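PDB 2HQB: transcriptional activator of comK gene from Bacillus halodurans, which probably activates transcription of the comK gene and, as a BMP-family lipoprotein related to PnrA-like substrate-binding proteins, may bind a small ligand. Local coordinates for residues V8-V12 with A25-L29; I200-F206 with G218-L223. All blocks are in the same frame, centred on the assembly; numbering follows the deposited sequence.

Contact 1 (V8-V12 with A25-L29); sequences VGLLV and AYEGL
Residues 8-11 run as an extended beta strand and residues 25-29 as one turn of alpha helix, closed by Leu29 N to Ala25 O at 2.8 Å. The two axes are nearly antiparallel, at 173°, and approach to 9.8 Å; in this register Leu10 lies nearest Leu29 (CA to CA 7.2 Å) and Val12 nearest Ala25 (CA to CA 8.2 Å). Val8 (chi1 t), Leu10 and Val12 (chi1 p, 83°) point their CB atoms at the helix, while Leu11 turns to the other face of the sheet, onto helix 49-61. Leu10 (chi1 t, chi2 p) is the central residue: its CD2 reaches 3.8 Å from Ala25 CB, and its CB sits 3.9 Å from Leu29 CD2. Leu29, also t then p, sends CD1 to 4.1 Å from Val8 CG1. Tyr26 (chi1 m, chi2 155°) leaves the helix sideways, yet the end of its side chain comes nearer, so that Val12 CG1 meets the ring edge, 4.0 Å from Tyr26 CE2 and 3.4 Å from Tyr26 OH. No hydrogen bond crosses the 292 Å² interface. Strand 39-43, beside strand 7-11, also touches Leu10, Tyr26 and Leu29, as expected for the first beta-alpha-beta crossover of a Rossmann-like periplasmic-binding-protein domain.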
ATOM      1  N   VAL A   8       4.112  19.021 -12.285  1.00 62.65           N
ATOM      2  CA  VAL A   8       3.250  17.885 -11.994  1.00 52.94           C
ATOM      3  C   VAL A   8       1.814  18.087 -11.562  1.00 49.87           C
ATOM      4  O   VAL A   8       1.499  18.905 -10.710  1.00 53.71           O
ATOM      5  CB  VAL A   8       3.912  16.989 -10.960  1.00 50.91           C
ATOM      6  CG1 VAL A   8       3.348  15.569 -11.061  1.00 54.01           C
ATOM      7  CG2 VAL A   8       5.416  17.006 -11.160  1.00 37.22           C
ATOM      8  N   GLY A   9       0.932  17.323 -12.185  1.00 50.16           N
ATOM      9  CA  GLY A   9      -0.477  17.365 -11.833  1.00 52.73           C
ATOM     10  C   GLY A   9      -0.895  16.032 -11.185  1.00 53.10           C
ATOM     11  O   GLY A   9      -0.266  14.975 -11.417  1.00 50.02           O
ATOM     12  N   LEU A  10      -1.927  16.076 -10.345  1.00 45.32           N
ATOM     13  CA  LEU A  10      -2.429  14.869  -9.722  1.00 41.76           C
ATOM     14  C   LEU A  10      -3.937  14.837  -9.811  1.00 40.40           C
ATOM     15  O   LEU A  10      -4.614  15.808  -9.489  1.00 41.41           O
ATOM     16  CB  LEU A  10      -2.012  14.772  -8.248  1.00 44.29           C
ATOM     17  CG  LEU A  10      -2.672  13.632  -7.436  1.00 39.18           C
ATOM     18  CD1 LEU A  10      -2.309  12.292  -8.051  1.00 34.64           C
ATOM     19  CD2 LEU A  10      -2.223  13.693  -5.993  1.00 28.29           C
ATOM     20  N   LEU A  11      -4.467  13.731 -10.298  1.00 36.93           N
ATOM     21  CA  LEU A  11      -5.903  13.595 -10.339  1.00 37.71           C
ATOM     22  C   LEU A  11      -6.178  12.632  -9.197  1.00 44.62           C
ATOM     23  O   LEU A  11      -5.441  11.674  -8.997  1.00 43.09           O
ATOM     24  CB  LEU A  11      -6.382  12.982 -11.642  1.00 34.34           C
ATOM     25  CG  LEU A  11      -6.199  13.781 -12.922  1.00 35.15           C
ATOM     26  CD1 LEU A  11      -6.979  13.077 -13.969  1.00 23.34           C
ATOM     27  CD2 LEU A  11      -6.680  15.242 -12.759  1.00 39.29           C
ATOM     28  N   VAL A  12      -7.226  12.906  -8.432  1.00 48.56           N
ATOM     29  CA  VAL A  12      -7.584  12.057  -7.316  1.00 45.36           C
ATOM     30  C   VAL A  12      -9.115  11.919  -7.301  1.00 49.82           C
ATOM     31  O   VAL A  12      -9.836  12.810  -7.744  1.00 48.97           O
ATOM     32  CB  VAL A  12      -7.001  12.651  -6.039  1.00 36.10           C
ATOM     33  CG1 VAL A  12      -7.883  13.725  -5.489  1.00 30.33           C
ATOM     34  CG2 VAL A  12      -6.762  11.592  -5.070  1.00 53.88           C
ATOM     35  N   ALA A  25      -1.234  10.293  -1.395  1.00 37.00           N
ATOM     36  CA  ALA A  25      -0.948  10.876  -2.700  1.00 42.66           C
ATOM     37  C   ALA A  25      -0.738  12.383  -2.529  1.00 46.82           C
ATOM     38  O   ALA A  25       0.107  12.962  -3.206  1.00 49.61           O
ATOM     39  CB  ALA A  25      -2.076  10.625  -3.676  1.00 47.43           C
ATOM     40  N   TYR A  26      -1.516  13.014  -1.640  1.00 43.36           N
ATOM     41  CA  TYR A  26      -1.382  14.446  -1.350  1.00 38.39           C
ATOM     42  C   TYR A  26       0.022  14.694  -0.797  1.00 38.82           C
ATOM     43  O   TYR A  26       0.732  15.599  -1.214  1.00 40.41           O
ATOM     44  CB  TYR A  26      -2.408  14.905  -0.301  1.00 28.94           C
ATOM     45  CG  TYR A  26      -3.837  14.882  -0.775  1.00 39.15           C
ATOM     46  CD1 TYR A  26      -4.890  14.766   0.109  1.00 53.15           C
ATOM     47  CD2 TYR A  26      -4.134  14.897  -2.107  1.00 36.66           C
ATOM     48  CE1 TYR A  26      -6.198  14.648  -0.346  1.00 54.24           C
ATOM     49  CE2 TYR A  26      -5.416  14.783  -2.550  1.00 50.00           C
ATOM     50  CZ  TYR A  26      -6.437  14.651  -1.677  1.00 42.04           C
ATOM     51  OH  TYR A  26      -7.695  14.461  -2.186  1.00 60.18           O
ATOM     52  N   GLU A  27       0.434  13.904   0.169  1.00 36.80           N
ATOM     53  CA  GLU A  27       1.760  14.134   0.660  1.00 42.56           C
ATOM     54  C   GLU A  27       2.792  13.844  -0.409  1.00 43.33           C
ATOM     55  O   GLU A  27       3.848  14.447  -0.408  1.00 45.02           O
ATOM     56  CB  GLU A  27       2.036  13.332   1.933  1.00 38.82           C
ATOM     57  CG  GLU A  27       1.822  11.875   1.885  1.00 53.07           C
ATOM     58  CD  GLU A  27       1.591  11.316   3.288  1.00 59.84           C
ATOM     59  OE1 GLU A  27       2.033  10.159   3.549  1.00 54.22           O
ATOM     60  OE2 GLU A  27       0.958  12.036   4.114  1.00 53.02           O
ATOM     61  N   GLY A  28       2.466  12.945  -1.336  1.00 48.89           N
ATOM     62  CA  GLY A  28       3.385  12.592  -2.406  1.00 45.19           C
ATOM     63  C   GLY A  28       3.592  13.787  -3.309  1.00 45.65           C
ATOM     64  O   GLY A  28       4.716  14.162  -3.600  1.00 42.21           O
ATOM     65  N   LEU A  29       2.498  14.387  -3.759  1.00 47.08           N
ATOM     66  CA  LEU A  29       2.593  15.558  -4.614  1.00 46.82           C
ATOM     67  C   LEU A  29       3.316  16.665  -3.833  1.00 51.67           C
ATOM     68  O   LEU A  29       4.138  17.366  -4.390  1.00 56.84           O
ATOM     69  CB  LEU A  29       1.198  16.032  -5.050  1.00 41.35           C
ATOM     70  CG  LEU A  29       1.175  17.070  -6.185  1.00 38.24           C
ATOM     71  CD1 LEU A  29       1.633  16.404  -7.467  1.00 33.01           C
ATOM     72  CD2 LEU A  29      -0.208  17.663  -6.375  1.00 35.66           C
TER

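Contact 2 (I200-F206 with G218-L223); sequences IKDQGDF and GGSTIL
This is a partly buried packing contact at the N-terminal ends of the neighbouring parallel strands 206-211 and 222-228 of the mixed sheet, where the turn after helix 193-203 meets the loop before strand 222-228. The helix ends in a Schellman motif: Gly204, with positive phi (88°), is C-prime, Asp205 N lies 3.3 Å from Ile200 O, and a weak Gly204 N to Lys201 O bond measures 3.1 Å. In the loop Gly218, Gly219 and Ser220 all have positive phi (150°, 152°, 68°) before Thr221 returns to negative phi. Phe206 CA is 4.9 Å from Thr221 CA. Phe206 (chi1 m) lays one ring face against Leu223 (chi1 m, chi2 t), whose CD2 stands 3.5 Å from the Phe206 ring centroid in a CH-pi contact. Thr221 (chi1 m) has CG2 3.5 Å from Asp205 O and 4.1 Å from Ile200 CG2, while Thr221 O receives a CA-H...O contact from Phe206 CA at 3.6 Å. Lys201, t at chi1 and chi2, places CG 3.4 Å from Thr221 OG1 and CE 4.2 Å from Gly219 N. No conventional hydrogen bond joins the segments; Thr221 and Leu223 bond through their backbones to Ala207. The arrangement is consistent with an alpha/beta lobe of the periplasmic-binding-protein fold, as in the PnrA-like family.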
ATOM      1  N   ILE A 200      -9.345  -3.660  18.462  1.00 53.36           N
ATOM      2  CA  ILE A 200      -8.313  -4.583  18.907  1.00 49.56           C
ATOM      3  C   ILE A 200      -7.636  -3.997  20.132  1.00 53.32           C
ATOM      4  O   ILE A 200      -7.646  -4.605  21.191  1.00 52.67           O
ATOM      5  CB  ILE A 200      -7.275  -4.800  17.813  1.00 41.45           C
ATOM      6  CG1 ILE A 200      -7.956  -5.461  16.606  1.00 44.02           C
ATOM      7  CG2 ILE A 200      -6.136  -5.627  18.342  1.00 36.09           C
ATOM      8  CD1 ILE A 200      -7.128  -5.502  15.360  1.00 41.81           C
ATOM      9  N   LYS A 201      -7.059  -2.804  19.993  1.00 58.13           N
ATOM     10  CA  LYS A 201      -6.382  -2.163  21.116  1.00 60.59           C
ATOM     11  C   LYS A 201      -7.294  -2.296  22.343  1.00 63.90           C
ATOM     12  O   LYS A 201      -6.843  -2.571  23.464  1.00 64.53           O
ATOM     13  CB  LYS A 201      -6.119  -0.688  20.804  1.00 63.12           C
ATOM     14  CG  LYS A 201      -5.242   0.027  21.843  1.00 72.07           C
ATOM     15  CD  LYS A 201      -5.323   1.541  21.708  1.00 79.26           C
ATOM     16  CE  LYS A 201      -3.936   2.182  21.763  1.00 88.19           C
ATOM     17  NZ  LYS A 201      -4.003   3.666  21.502  1.00 92.19           N
ATOM     18  N   ASP A 202      -8.586  -2.102  22.105  1.00 64.60           N
ATOM     19  CA  ASP A 202      -9.602  -2.212  23.140  1.00 63.82           C
ATOM     20  C   ASP A 202      -9.559  -3.636  23.715  1.00 62.83           C
ATOM     21  O   ASP A 202      -9.270  -3.813  24.884  1.00 65.93           O
ATOM     22  CB  ASP A 202     -10.966  -1.888  22.518  1.00 70.48           C
ATOM     23  CG  ASP A 202     -12.140  -2.432  23.318  1.00 87.43           C
ATOM     24  OD1 ASP A 202     -12.176  -3.659  23.607  1.00 89.58           O
ATOM     25  OD2 ASP A 202     -13.051  -1.629  23.633  1.00 93.71           O
ATOM     26  N   GLN A 203      -9.832  -4.647  22.895  1.00 61.64           N
ATOM     27  CA  GLN A 203      -9.805  -6.031  23.351  1.00 55.68           C
ATOM     28  C   GLN A 203      -8.472  -6.383  23.945  1.00 51.28           C
ATOM     29  O   GLN A 203      -8.364  -7.339  24.663  1.00 56.28           O
ATOM     30  CB  GLN A 203     -10.050  -7.010  22.204  1.00 61.57           C
ATOM     31  CG  GLN A 203     -11.400  -6.901  21.567  1.00 81.30           C
ATOM     32  CD  GLN A 203     -12.504  -7.074  22.572  1.00 91.56           C
ATOM     33  OE1 GLN A 203     -12.294  -7.654  23.643  1.00 96.13           O
ATOM     34  NE2 GLN A 203     -13.695  -6.586  22.234  1.00 96.34           N
ATOM     35  N   GLY A 204      -7.433  -5.640  23.634  1.00 51.31           N
ATOM     36  CA  GLY A 204      -6.151  -5.995  24.201  1.00 52.00           C
ATOM     37  C   GLY A 204      -5.384  -6.999  23.365  1.00 56.66           C
ATOM     38  O   GLY A 204      -4.436  -7.636  23.838  1.00 56.79           O
ATOM     39  N   ASP A 205      -5.787  -7.163  22.114  1.00 60.13           N
ATOM     40  CA  ASP A 205      -5.067  -8.079  21.242  1.00 64.67           C
ATOM     41  C   ASP A 205      -3.989  -7.296  20.455  1.00 64.17           C
ATOM     42  O   ASP A 205      -3.842  -6.077  20.622  1.00 67.53           O
ATOM     43  CB  ASP A 205      -6.056  -8.797  20.308  1.00 68.19           C
ATOM     44  CG  ASP A 205      -6.733 -10.007  20.981  1.00 77.46           C
ATOM     45  OD1 ASP A 205      -5.986 -10.887  21.458  1.00 83.03           O
ATOM     46  OD2 ASP A 205      -7.988 -10.088  21.033  1.00 71.96           O
ATOM     47  N   PHE A 206      -3.228  -8.003  19.626  1.00 60.64           N
ATOM     48  CA  PHE A 206      -2.172  -7.408  18.796  1.00 56.54           C
ATOM     49  C   PHE A 206      -2.579  -7.260  17.325  1.00 50.43           C
ATOM     50  O   PHE A 206      -3.288  -8.093  16.776  1.00 48.38           O
ATOM     51  CB  PHE A 206      -0.907  -8.271  18.859  1.00 57.49           C
ATOM     52  CG  PHE A 206      -0.160  -8.149  20.149  1.00 64.14           C
ATOM     53  CD1 PHE A 206       0.592  -9.210  20.634  1.00 64.22           C
ATOM     54  CD2 PHE A 206      -0.172  -6.958  20.861  1.00 70.19           C
ATOM     55  CE1 PHE A 206       1.321  -9.085  21.806  1.00 53.96           C
ATOM     56  CE2 PHE A 206       0.559  -6.826  22.036  1.00 73.73           C
ATOM     57  CZ  PHE A 206       1.305  -7.897  22.503  1.00 64.24           C
ATOM     58  N   GLY A 218      -2.189   3.939  17.213  1.00 76.00           N
ATOM     59  CA  GLY A 218      -2.399   2.671  17.873  1.00 72.77           C
ATOM     60  C   GLY A 218      -1.258   2.890  18.844  1.00 75.53           C
ATOM     61  O   GLY A 218      -0.982   4.053  19.161  1.00 84.62           O
ATOM     62  N   GLY A 219      -0.567   1.845  19.285  1.00 70.51           N
ATOM     63  CA  GLY A 219       0.544   2.080  20.181  1.00 70.90           C
ATOM     64  C   GLY A 219       0.775   0.902  21.071  1.00 76.01           C
ATOM     65  O   GLY A 219      -0.037   0.628  21.982  1.00 84.93           O
ATOM     66  N   SER A 220       1.884   0.210  20.805  1.00 72.43           N
ATOM     67  CA  SER A 220       2.273  -1.011  21.517  1.00 72.76           C
ATOM     68  C   SER A 220       1.294  -2.148  21.175  1.00 75.65           C
ATOM     69  O   SER A 220       1.521  -3.290  21.558  1.00 82.25           O
ATOM     70  CB  SER A 220       2.308  -0.814  23.034  1.00 68.89           C
ATOM     71  OG  SER A 220       1.158  -1.380  23.651  1.00 68.85           O
ATOM     72  N   THR A 221       0.198  -1.832  20.481  1.00 70.65           N
ATOM     73  CA  THR A 221      -0.780  -2.829  20.025  1.00 60.79           C
ATOM     74  C   THR A 221      -0.332  -3.203  18.606  1.00 61.79           C
ATOM     75  O   THR A 221      -0.587  -4.303  18.101  1.00 57.77           O
ATOM     76  CB  THR A 221      -2.164  -2.224  19.896  1.00 50.65           C
ATOM     77  OG1 THR A 221      -2.766  -2.158  21.175  1.00 60.24           O
ATOM     78  CG2 THR A 221      -3.025  -3.041  18.984  1.00 48.67           C
ATOM     79  N   ILE A 222       0.333  -2.240  17.971  1.00 60.49           N
ATOM     80  CA  ILE A 222       0.834  -2.382  16.619  1.00 54.54           C
ATOM     81  C   ILE A 222       2.221  -2.992  16.678  1.00 51.70           C
ATOM     82  O   ILE A 222       3.206  -2.284  16.832  1.00 54.83           O
ATOM     83  CB  ILE A 222       0.857  -1.004  15.932  1.00 48.80           C
ATOM     84  CG1 ILE A 222      -0.557  -0.406  15.979  1.00 55.23           C
ATOM     85  CG2 ILE A 222       1.280  -1.124  14.500  1.00 44.62           C
ATOM     86  CD1 ILE A 222      -1.622  -1.212  15.237  1.00 43.92           C
ATOM     87  N   LEU A 223       2.267  -4.318  16.587  1.00 51.65           N
ATOM     88  CA  LEU A 223       3.496  -5.098  16.606  1.00 54.70           C
ATOM     89  C   LEU A 223       4.413  -4.543  15.546  1.00 57.25           C
ATOM     90  O   LEU A 223       5.602  -4.309  15.776  1.00 54.17           O
ATOM     91  CB  LEU A 223       3.175  -6.551  16.272  1.00 60.88           C
ATOM     92  CG  LEU A 223       2.022  -7.100  17.118  1.00 63.48           C
ATOM     93  CD1 LEU A 223       1.671  -8.515  16.686  1.00 59.69           C
ATOM     94  CD2 LEU A 223       2.427  -7.053  18.588  1.00 64.44           C
TER

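How the contacts relate
Contact 1 comes first along the chain and is complete before contact 2 begins. Their centres are 32 Å apart and their nearest atoms about 16 Å, so they do not touch. They share no strand or helix: contact 1 belongs to the parallel sheet that contains strands 7-11 and 39-43, contact 2 to the mixed sheet containing strands 206-211 and 222-228. Both sheets have strand order 2-1-3-4-5-6, consistent with the two similar lobes of a type I periplasmic-binding-protein fold. Helix 230-240, which follows strand 222-228, carries Tyr234 to Leu10 and Ala25, linking the chain beyond contact 2 back to contact 1. In relatives, ligand binds between such lobes.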